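Local coordinates for putative branched-chain amino acid aminotransferase IlvE (Streptococcus mutans, PDB 4DQN), which catalyses the pyridoxal 5'-phosphate-dependent transamination of branched-chain amino acids, probably passing the amino group between leucine, isoleucine or valine and 2-oxoglutarate, at the interface of chains A and B. Coordinates in Å, arbitrary orientation; residue numbers count along the deposited sequence, not the author numbering. Chains: chain A/B, Putative branched-chain amino acid aminotransferase IlvE.

The interface of chains A and B. Residues chain A 49-50, 138, 140; chain B 18, 153, 155.
A:Glu49 reaches across to two aromatic residues of chain B and meets each in a different way. Its carboxylate oxygen OE2 accepts a hydrogen bond from the phenol OH of B:Tyr18 at 2.5 Å. The hydroxyl comes to the anti side of the carboxylate, 21° out of its plane, and OE2 lies at the edge of the tyrosine ring, the two flat groups standing steeply to each other. Against B:Phe153, on strand 147-157, the same carboxylate lies nearly parallel, the planes 11° apart, with A:Glu49 CD 3.5 Å from B:Phe153 CG. The methylene CG of A:Glu49 sits over the centre of that ring as a CH-pi contact, 3.8 Å from the centroid. An extended chain beyond CG (chi2 -168°) lets methylene and carboxylate pass along one phenyl face. This is the tightly packed part, and the B:Tyr18 ring continues it: A:Ser50 CB approaches its face, 3.5 Å from CD1, while A:Asp138 packs its CB and carboxylate against the CD2 side. Next to the tyrosine, A:Ile140 and B:Met155 meet tip to tip, CG1 against the thioether SD. A:Ile140 CD1 touches the B:Phe153 ring more loosely, 3.8 Å from CE2. The patch belongs to a two-fold symmetric interface, so its twin occurs with the chains exchanged, and it probably helps pair the subunits of this class-IV aminotransferase, which the deposited assembly holds as a dimer. Beside the B:Tyr18 backbone direct packing gives way to an ordered water: water 1 bridges the chains, 2.9 Å from B:Tyr18 N and 3.1 Å from A:Ile140 N.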
# COMPACT_ATOMS: atom_id res chain seq x y z
N GLU A 49 7.10 14.94 6.53
CA GLU A 49 6.55 14.94 5.18
C GLU A 49 7.16 13.81 4.35
O GLU A 49 6.61 13.39 3.33
CB GLU A 49 6.83 16.30 4.50
CG GLU A 49 8.32 16.58 4.29
CD GLU A 49 8.59 18.01 3.89
OE1 GLU A 49 7.60 18.74 3.65
OE2 GLU A 49 9.77 18.41 3.80
N SER A 50 8.31 13.32 4.80
CA SER A 50 9.02 12.27 4.07
C SER A 50 8.89 10.90 4.72
O SER A 50 9.70 10.01 4.45
CB SER A 50 10.50 12.64 4.00
OG SER A 50 11.10 11.87 2.98
N ASP A 138 12.67 10.52 8.05
CA ASP A 138 12.97 11.02 6.70
C ASP A 138 13.54 9.96 5.75
O ASP A 138 14.64 9.47 5.95
CB ASP A 138 13.97 12.18 6.80
CG ASP A 138 13.52 13.25 7.77
OD1 ASP A 138 12.30 13.36 8.02
OD2 ASP A 138 14.39 14.00 8.27
N ILE A 140 13.76 9.36 1.42
CA ILE A 140 13.33 9.63 0.05
C ILE A 140 13.55 8.49 -0.98
O ILE A 140 12.65 8.17 -1.74
CB ILE A 140 13.77 11.04 -0.45
CG1 ILE A 140 12.71 12.06 -0.03
CG2 ILE A 140 13.88 11.07 -1.97
CD1 ILE A 140 11.33 11.83 -0.69
N TYR B 18 16.66 12.59 1.44
CA TYR B 18 15.87 13.72 1.92
C TYR B 18 16.76 14.82 2.46
O TYR B 18 17.73 14.55 3.15
CB TYR B 18 14.93 13.25 3.04
CG TYR B 18 14.07 14.39 3.58
CD1 TYR B 18 12.98 14.87 2.85
CD2 TYR B 18 14.37 14.99 4.80
CE1 TYR B 18 12.19 15.92 3.34
CE2 TYR B 18 13.59 16.04 5.29
CZ TYR B 18 12.50 16.50 4.56
OH TYR B 18 11.74 17.55 5.04
N PHE B 153 7.40 18.89 -1.73
CA PHE B 153 8.65 19.31 -1.11
C PHE B 153 9.83 18.93 -2.01
O PHE B 153 9.68 18.17 -2.96
CB PHE B 153 8.81 18.77 0.32
CG PHE B 153 8.77 17.26 0.44
CD1 PHE B 153 7.55 16.60 0.61
CD2 PHE B 153 9.94 16.52 0.48
CE1 PHE B 153 7.51 15.22 0.76
CE2 PHE B 153 9.91 15.13 0.62
CZ PHE B 153 8.69 14.48 0.77
N MET B 155 14.42 18.62 -2.68
CA MET B 155 15.74 18.35 -2.14
C MET B 155 16.73 18.24 -3.29
O MET B 155 16.40 17.71 -4.36
CB MET B 155 15.75 17.06 -1.31
CG MET B 155 15.46 15.81 -2.12
SD MET B 155 14.18 14.78 -1.37
CE MET B 155 12.72 15.81 -1.64
O HOH W 1 16.63 9.89 2.56